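Long-range contacts in antigen 43 (Escherichia coli, PDB 4KH3), which probably mediates the clumping of bacterial cells and biofilm formation, as a surface-displayed autotransporter adhesin that associates with copies of itself: residues G70-A76 against G90-L96; L412-T418 against L433-T439. One frame throughout, in Å; residues are numbered along the deposited sequence.

Contact 1. Residues G70-A76 against G90-L96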
ATOM      1  N   GLY A  70       3.485 -38.349  13.970  1.00 25.98           N
ATOM      2  CA  GLY A  70       3.827 -39.168  12.834  1.00 17.28           C
ATOM      3  C   GLY A  70       4.920 -38.549  12.008  1.00 18.85           C
ATOM      4  O   GLY A  70       4.986 -37.330  11.874  1.00 22.75           O
ATOM      5  N   ARG A  71       5.787 -39.396  11.463  1.00 21.99           N
ATOM      6  CA  ARG A  71       6.745 -38.966  10.455  1.00 22.72           C
ATOM      7  C   ARG A  71       6.710 -39.918   9.257  1.00 21.41           C
ATOM      8  O   ARG A  71       6.820 -41.132   9.421  1.00 23.21           O
ATOM      9  CB  ARG A  71       8.160 -38.902  11.042  1.00 23.47           C
ATOM     10  CG  ARG A  71       9.167 -38.077  10.214  1.00 26.11           C
ATOM     11  CD  ARG A  71      10.543 -38.094  10.875  1.00 25.61           C
ATOM     12  NE  ARG A  71      11.618 -37.717   9.962  1.00 30.60           N
ATOM     13  CZ  ARG A  71      12.844 -38.233   9.997  1.00 33.76           C
ATOM     14  NH1 ARG A  71      13.154 -39.157  10.900  1.00 24.47           N
ATOM     15  NH2 ARG A  71      13.760 -37.831   9.121  1.00 34.53           N
ATOM     16  N   GLN A  72       6.536 -39.364   8.058  1.00 22.42           N
ATOM     17  CA  GLN A  72       6.745 -40.120   6.827  1.00 18.85           C
ATOM     18  C   GLN A  72       8.046 -39.658   6.177  1.00 21.03           C
ATOM     19  O   GLN A  72       8.252 -38.463   5.954  1.00 18.28           O
ATOM     20  CB  GLN A  72       5.575 -39.950   5.853  1.00 18.50           C
ATOM     21  CG  GLN A  72       5.678 -40.828   4.584  1.00 17.75           C
ATOM     22  CD  GLN A  72       4.649 -40.455   3.519  1.00 22.61           C
ATOM     23  OE1 GLN A  72       4.488 -39.280   3.193  1.00 19.06           O
ATOM     24  NE2 GLN A  72       3.949 -41.455   2.975  1.00 17.35           N
ATOM     25  N   ILE A  73       8.933 -40.601   5.881  1.00 19.17           N
ATOM     26  CA  ILE A  73      10.206 -40.248   5.272  1.00 20.58           C
ATOM     27  C   ILE A  73      10.251 -40.782   3.856  1.00 25.08           C
ATOM     28  O   ILE A  73      10.303 -41.991   3.631  1.00 23.47           O
ATOM     29  CB  ILE A  73      11.418 -40.774   6.062  1.00 25.76           C
ATOM     30  CG1 ILE A  73      11.321 -40.381   7.540  1.00 24.26           C
ATOM     31  CG2 ILE A  73      12.708 -40.255   5.450  1.00 17.62           C
ATOM     32  CD1 ILE A  73      10.702 -41.452   8.430  1.00 22.49           C
ATOM     33  N   VAL A  74      10.204 -39.865   2.899  1.00 20.82           N
ATOM     34  CA  VAL A  74      10.194 -40.254   1.509  1.00 19.41           C
ATOM     35  C   VAL A  74      11.589 -40.065   0.995  1.00 23.35           C
ATOM     36  O   VAL A  74      12.054 -38.936   0.818  1.00 27.77           O
ATOM     37  CB  VAL A  74       9.206 -39.426   0.696  1.00 18.94           C
ATOM     38  CG1 VAL A  74       9.261 -39.826  -0.770  1.00 18.49           C
ATOM     39  CG2 VAL A  74       7.811 -39.611   1.251  1.00 16.82           C
ATOM     40  N   GLN A  75      12.267 -41.180   0.777  1.00 23.14           N
ATOM     41  CA  GLN A  75      13.670 -41.144   0.408  1.00 30.19           C
ATOM     42  C   GLN A  75      13.827 -40.916  -1.080  1.00 26.94           C
ATOM     43  O   GLN A  75      12.875 -41.088  -1.851  1.00 27.48           O
ATOM     44  CB  GLN A  75      14.345 -42.443   0.841  1.00 26.73           C
ATOM     45  CG  GLN A  75      14.111 -42.734   2.312  1.00 34.10           C
ATOM     46  CD  GLN A  75      15.306 -43.362   3.001  1.00 53.30           C
ATOM     47  OE1 GLN A  75      15.532 -44.572   2.901  1.00 51.01           O
ATOM     48  NE2 GLN A  75      16.076 -42.539   3.715  1.00 48.27           N
ATOM     49  N   ALA A  76      15.025 -40.518  -1.483  1.00 29.76           N
ATOM     50  CA  ALA A  76      15.301 -40.347  -2.897  1.00 29.10           C
ATOM     51  C   ALA A  76      14.899 -41.621  -3.643  1.00 29.42           C
ATOM     52  O   ALA A  76      15.190 -42.728  -3.192  1.00 34.00           O
ATOM     53  CB  ALA A  76      16.761 -40.023  -3.106  1.00 26.10           C
ATOM     54  N   GLY A  90       4.561 -34.729  10.151  1.00 15.00           N
ATOM     55  CA  GLY A  90       5.489 -34.247   9.155  1.00 15.52           C
ATOM     56  C   GLY A  90       5.870 -35.280   8.116  1.00 26.34           C
ATOM     57  O   GLY A  90       5.865 -36.481   8.387  1.00 20.58           O
ATOM     58  N   GLN A  91       6.201 -34.807   6.918  1.00 20.48           N
ATOM     59  CA  GLN A  91       6.823 -35.658   5.913  1.00 18.58           C
ATOM     60  C   GLN A  91       8.169 -35.062   5.523  1.00 24.44           C
ATOM     61  O   GLN A  91       8.250 -33.870   5.190  1.00 19.25           O
ATOM     62  CB  GLN A  91       5.923 -35.806   4.686  1.00 14.02           C
ATOM     63  CG  GLN A  91       6.595 -36.416   3.465  1.00 15.54           C
ATOM     64  CD  GLN A  91       5.873 -36.049   2.175  1.00 17.25           C
ATOM     65  OE1 GLN A  91       6.131 -34.996   1.585  1.00 18.47           O
ATOM     66  NE2 GLN A  91       4.951 -36.906   1.740  1.00 14.47           N
ATOM     67  N   SER A  92       9.218 -35.885   5.598  1.00 21.62           N
ATOM     68  CA  SER A  92      10.568 -35.487   5.194  1.00 21.14           C
ATOM     69  C   SER A  92      10.807 -35.958   3.772  1.00 21.13           C
ATOM     70  O   SER A  92      10.843 -37.168   3.503  1.00 19.79           O
ATOM     71  CB  SER A  92      11.633 -36.101   6.115  1.00 24.68           C
ATOM     72  OG  SER A  92      11.554 -35.568   7.426  1.00 32.02           O
ATOM     73  N   LEU A  93      10.994 -35.011   2.862  1.00 18.47           N
ATOM     74  CA  LEU A  93      10.909 -35.333   1.444  1.00 15.85           C
ATOM     75  C   LEU A  93      12.246 -35.228   0.731  1.00 20.03           C
ATOM     76  O   LEU A  93      12.782 -34.124   0.516  1.00 20.43           O
ATOM     77  CB  LEU A  93       9.851 -34.449   0.775  1.00 15.67           C
ATOM     78  CG  LEU A  93       9.548 -34.683  -0.702  1.00 17.39           C
ATOM     79  CD1 LEU A  93       9.011 -36.087  -0.956  1.00 13.65           C
ATOM     80  CD2 LEU A  93       8.560 -33.617  -1.195  1.00 14.56           C
ATOM     81  N   ASN A  94      12.797 -36.390   0.383  1.00 20.21           N
ATOM     82  CA  ASN A  94      13.984 -36.440  -0.464  1.00 18.74           C
ATOM     83  C   ASN A  94      13.623 -37.017  -1.822  1.00 19.20           C
ATOM     84  O   ASN A  94      14.400 -36.937  -2.766  1.00 21.34           O
ATOM     85  CB  ASN A  94      15.110 -37.227   0.200  1.00 12.80           C
ATOM     86  CG  ASN A  94      15.491 -36.660   1.553  1.00 24.51           C
ATOM     87  OD1 ASN A  94      16.240 -35.692   1.633  1.00 37.14           O
ATOM     88  ND2 ASN A  94      14.968 -37.255   2.627  1.00 35.02           N
ATOM     89  N   GLY A  95      12.423 -37.586  -1.907  1.00 18.98           N
ATOM     90  CA  GLY A  95      11.916 -38.135  -3.150  1.00 20.78           C
ATOM     91  C   GLY A  95      10.838 -37.269  -3.773  1.00 20.45           C
ATOM     92  O   GLY A  95      10.963 -36.044  -3.845  1.00 22.61           O
ATOM     93  N   LEU A  96       9.776 -37.918  -4.230  1.00 13.87           N
ATOM     94  CA  LEU A  96       8.677 -37.245  -4.890  1.00 18.72           C
ATOM     95  C   LEU A  96       7.420 -37.394  -4.061  1.00 22.18           C
ATOM     96  O   LEU A  96       7.086 -38.498  -3.626  1.00 16.88           O
ATOM     97  CB  LEU A  96       8.428 -37.869  -6.265  1.00 14.25           C
ATOM     98  CG  LEU A  96       7.200 -37.389  -7.040  1.00 19.77           C
ATOM     99  CD1 LEU A  96       7.346 -35.900  -7.446  1.00 15.61           C
ATOM    100  CD2 LEU A  96       6.967 -38.266  -8.271  1.00 11.31           C
TER
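G90 opens the pairing of 90-96 with 70-76: its N donates to G70 O and its O accepts from Q72 N, with the two strands running parallel, 14° between their directions. Next, Q91 extends alongside Q72, CG anti to the backbone N in both, pointing the same way with amide planes 24° apart. The bond between them is almost perfectly straight: Q91 NE2 to Q72 OE1 is 2.8 Å, 179° at the hydrogen, and the acceptor lies in the Q91 amide plane. Q91 OE1 accepts from Q108 and Q72 NE2 donates to Q53, so both ends of each amide are engaged, which fixes their flips in a row of amides bonded from coil to coil inside the parallel beta-helix.

On the other face, S92 OG sits at the edge of the R71 guanidinium, a weak 3.3 Å bond from R71 NE; I73 CG1 covers one face of that group, 3.5 Å above its centre. A malonate ion, probably from crystallisation, also bonds S92 OG. S92 N and O bind Q72 O and V74 N.

L93 returns to the glutamine face, where its CD1 lies 3.7 Å from V74 CB. Beyond it, N94 N donates to V74 O (2.7 Å), and G95 N adds a weak bond to the same oxygen, closing the strand pairing as both segments turn. G95 CA then passes 3.4 Å from Q75 O.

Strand 52-55 flanks 71-74 on one side and strand 107-110 flanks 90-93 on the other, while A80 of strand 79-81 packs against Q72, V74 and Q91.

Contact 2. Residues L412-T418 against L433-T439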
ATOM      1  N   LEU A 412     -10.592  27.307   6.293  1.00 33.33           N
ATOM      2  CA  LEU A 412      -9.434  28.166   6.428  1.00 29.02           C
ATOM      3  C   LEU A 412      -9.094  28.188   7.899  1.00 32.03           C
ATOM      4  O   LEU A 412      -9.824  28.764   8.701  1.00 33.48           O
ATOM      5  CB  LEU A 412      -9.751  29.570   5.927  1.00 32.94           C
ATOM      6  CG  LEU A 412      -8.763  30.674   6.302  1.00 37.56           C
ATOM      7  CD1 LEU A 412      -7.354  30.309   5.876  1.00 30.21           C
ATOM      8  CD2 LEU A 412      -9.197  31.972   5.658  1.00 28.54           C
ATOM      9  N   THR A 413      -7.999  27.520   8.245  1.00 36.94           N
ATOM     10  CA  THR A 413      -7.577  27.363   9.629  1.00 28.93           C
ATOM     11  C   THR A 413      -6.382  28.275   9.902  1.00 39.49           C
ATOM     12  O   THR A 413      -5.379  28.220   9.195  1.00 36.07           O
ATOM     13  CB  THR A 413      -7.187  25.890   9.923  1.00 34.66           C
ATOM     14  OG1 THR A 413      -8.325  25.046   9.731  1.00 36.36           O
ATOM     15  CG2 THR A 413      -6.694  25.722  11.350  1.00 35.48           C
ATOM     16  N   LEU A 414      -6.497  29.117  10.923  1.00 36.96           N
ATOM     17  CA  LEU A 414      -5.424  30.026  11.306  1.00 30.88           C
ATOM     18  C   LEU A 414      -4.806  29.589  12.626  1.00 38.97           C
ATOM     19  O   LEU A 414      -5.524  29.283  13.586  1.00 33.16           O
ATOM     20  CB  LEU A 414      -5.967  31.445  11.453  1.00 31.82           C
ATOM     21  CG  LEU A 414      -6.747  31.955  10.249  1.00 35.65           C
ATOM     22  CD1 LEU A 414      -7.254  33.366  10.505  1.00 44.32           C
ATOM     23  CD2 LEU A 414      -5.881  31.906   9.013  1.00 26.03           C
ATOM     24  N   SER A 415      -3.476  29.555  12.682  1.00 37.84           N
ATOM     25  CA  SER A 415      -2.793  29.157  13.912  1.00 40.63           C
ATOM     26  C   SER A 415      -1.886  30.275  14.422  1.00 43.32           C
ATOM     27  O   SER A 415      -1.210  30.131  15.444  1.00 47.23           O
ATOM     28  CB  SER A 415      -2.041  27.818  13.748  1.00 34.75           C
ATOM     29  OG  SER A 415      -0.981  27.895  12.803  1.00 48.67           O
ATOM     30  N   GLY A 416      -1.894  31.400  13.713  1.00 45.00           N
ATOM     31  CA  GLY A 416      -1.169  32.577  14.157  1.00 38.89           C
ATOM     32  C   GLY A 416      -1.895  33.854  13.785  1.00 48.10           C
ATOM     33  O   GLY A 416      -3.113  33.857  13.625  1.00 51.69           O
ATOM     34  N   LYS A 417      -1.146  34.944  13.654  1.00 46.74           N
ATOM     35  CA  LYS A 417      -1.714  36.202  13.206  1.00 38.20           C
ATOM     36  C   LYS A 417      -1.577  36.316  11.700  1.00 38.52           C
ATOM     37  O   LYS A 417      -0.469  36.398  11.164  1.00 51.13           O
ATOM     38  CB  LYS A 417      -1.032  37.390  13.891  1.00 50.35           C
ATOM     39  CG  LYS A 417      -0.899  37.258  15.409  1.00 60.08           C
ATOM     40  CD  LYS A 417      -0.238  38.501  16.009  1.00 78.04           C
ATOM     41  CE  LYS A 417       0.442  38.204  17.345  1.00 78.09           C
ATOM     42  NZ  LYS A 417      -0.518  37.791  18.405  1.00 71.13           N
ATOM     43  N   THR A 418      -2.711  36.319  11.013  1.00 37.38           N
ATOM     44  CA  THR A 418      -2.729  36.413   9.559  1.00 31.90           C
ATOM     45  C   THR A 418      -3.300  37.783   9.217  1.00 35.70           C
ATOM     46  O   THR A 418      -4.037  38.357  10.009  1.00 44.16           O
ATOM     47  CB  THR A 418      -3.582  35.268   8.954  1.00 29.62           C
ATOM     48  OG1 THR A 418      -3.021  34.004   9.335  1.00 28.78           O
ATOM     49  CG2 THR A 418      -3.668  35.352   7.438  1.00 22.99           C
ATOM     50  N   LEU A 433     -13.970  29.509   8.801  1.00 29.09           N
ATOM     51  CA  LEU A 433     -12.751  30.207   9.169  1.00 26.78           C
ATOM     52  C   LEU A 433     -12.608  29.988  10.651  1.00 33.98           C
ATOM     53  O   LEU A 433     -13.517  30.305  11.413  1.00 38.88           O
ATOM     54  CB  LEU A 433     -12.864  31.695   8.869  1.00 31.50           C
ATOM     55  CG  LEU A 433     -11.883  32.638   9.564  1.00 31.21           C
ATOM     56  CD1 LEU A 433     -10.469  32.376   9.123  1.00 37.26           C
ATOM     57  CD2 LEU A 433     -12.260  34.077   9.270  1.00 40.52           C
ATOM     58  N   GLN A 434     -11.486  29.418  11.069  1.00 34.01           N
ATOM     59  CA  GLN A 434     -11.351  29.030  12.463  1.00 36.54           C
ATOM     60  C   GLN A 434      -9.952  29.250  13.013  1.00 43.88           C
ATOM     61  O   GLN A 434      -8.959  29.137  12.291  1.00 39.45           O
ATOM     62  CB  GLN A 434     -11.733  27.565  12.641  1.00 36.46           C
ATOM     63  CG  GLN A 434     -10.834  26.612  11.882  1.00 43.28           C
ATOM     64  CD  GLN A 434     -11.116  25.162  12.198  1.00 42.19           C
ATOM     65  OE1 GLN A 434     -11.774  24.847  13.191  1.00 45.81           O
ATOM     66  NE2 GLN A 434     -10.621  24.267  11.350  1.00 41.81           N
ATOM     67  N   GLY A 435      -9.894  29.560  14.304  1.00 39.29           N
ATOM     68  CA  GLY A 435      -8.640  29.667  15.021  1.00 31.40           C
ATOM     69  C   GLY A 435      -7.915  30.978  14.798  1.00 41.21           C
ATOM     70  O   GLY A 435      -8.298  31.797  13.951  1.00 38.04           O
ATOM     71  N   GLY A 436      -6.866  31.172  15.589  1.00 38.00           N
ATOM     72  CA  GLY A 436      -5.931  32.262  15.401  1.00 31.77           C
ATOM     73  C   GLY A 436      -6.537  33.642  15.313  1.00 41.28           C
ATOM     74  O   GLY A 436      -7.438  34.001  16.073  1.00 43.40           O
ATOM     75  N   SER A 437      -6.035  34.413  14.358  1.00 39.89           N
ATOM     76  CA  SER A 437      -6.387  35.810  14.241  1.00 30.69           C
ATOM     77  C   SER A 437      -6.265  36.254  12.797  1.00 37.42           C
ATOM     78  O   SER A 437      -5.335  35.863  12.092  1.00 42.79           O
ATOM     79  CB  SER A 437      -5.468  36.645  15.132  1.00 41.83           C
ATOM     80  OG  SER A 437      -5.439  37.993  14.712  1.00 54.09           O
ATOM     81  N   LEU A 438      -7.219  37.063  12.356  1.00 35.22           N
ATOM     82  CA  LEU A 438      -7.164  37.677  11.044  1.00 32.28           C
ATOM     83  C   LEU A 438      -7.427  39.161  11.226  1.00 42.31           C
ATOM     84  O   LEU A 438      -8.488  39.545  11.709  1.00 45.64           O
ATOM     85  CB  LEU A 438      -8.223  37.064  10.133  1.00 29.97           C
ATOM     86  CG  LEU A 438      -8.291  37.531   8.678  1.00 34.09           C
ATOM     87  CD1 LEU A 438      -6.998  37.243   7.928  1.00 30.25           C
ATOM     88  CD2 LEU A 438      -9.463  36.875   7.972  1.00 35.34           C
ATOM     89  N   THR A 439      -6.462  39.999  10.861  1.00 39.37           N
ATOM     90  CA  THR A 439      -6.628  41.443  11.011  1.00 41.10           C
ATOM     91  C   THR A 439      -6.380  42.162   9.701  1.00 42.65           C
ATOM     92  O   THR A 439      -6.040  41.534   8.696  1.00 45.06           O
ATOM     93  CB  THR A 439      -5.671  42.015  12.051  1.00 40.47           C
ATOM     94  OG1 THR A 439      -4.324  41.732  11.650  1.00 54.98           O
ATOM     95  CG2 THR A 439      -5.933  41.385  13.406  1.00 37.78           C
TER
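L414 reaches across to both halves of 433-439, and its side chain can be traced outward from the backbone. L414 CB lies 3.4 Å from G435 O. L414 CG, placed anti to the carbonyl carbon (chi1 -53°), comes 3.9 Å from L433 CD1. At the tip, L414 CD1 meets three groups: L433 CD1 at 3.6 Å, L438 CB at 3.8 Å and S437 O. One methyl spans the corner where the pairing is interrupted.

That interruption is a turn of the parallel beta-helix expected of an autotransporter stalk. L412 and T413 pair with L433 and Q434 on one wall, K417 and T418 with S437 and L438 on the next, and the register slips by one residue between them. The earlier coil crosses the corner with S415 and G416, the later one with G435 and G436, two glycines of positive phi. L414 N donates to Q434 O, 2.8 Å and 176° at the hydrogen, just before the corner, whereas S437 N reaches G416 O only weakly just after it.

On the face opposite the leucines, the extended Q434 side chain runs beside T413 and gives an NE2 hydrogen to T413 OG1 (2.9 Å), the hydroxyl standing 20° out of the amide plane. L412 CG packs on L433 CD1, and T418 CG2 lies 3.9 Å from L438 CD1, the side chains crossing at a slant; T418 OG1 bonds G397 O.

Overall arrangement
Contact 1 (70-76 with 90-96) and contact 2 (412-418 with 433-439) both pair successive coils in parallel, near the two ends of one long beta-solenoid. The register is continuous through strand 71-74 with 90-93 but slips by one residue at the corner in contact 2. Their centres are 73 Å apart, on opposite sides of the chain's centre, and their nearest atoms are about 61 Å apart, so neither touches the other. They are in series along the chain, and strands 71-74, 90-93, 410-414 and 431-434 belong to the same run of parallel strands. The malonate, probably from the crystallisation liquor, lies beside S92 in contact 1, and contact 2 is far from it.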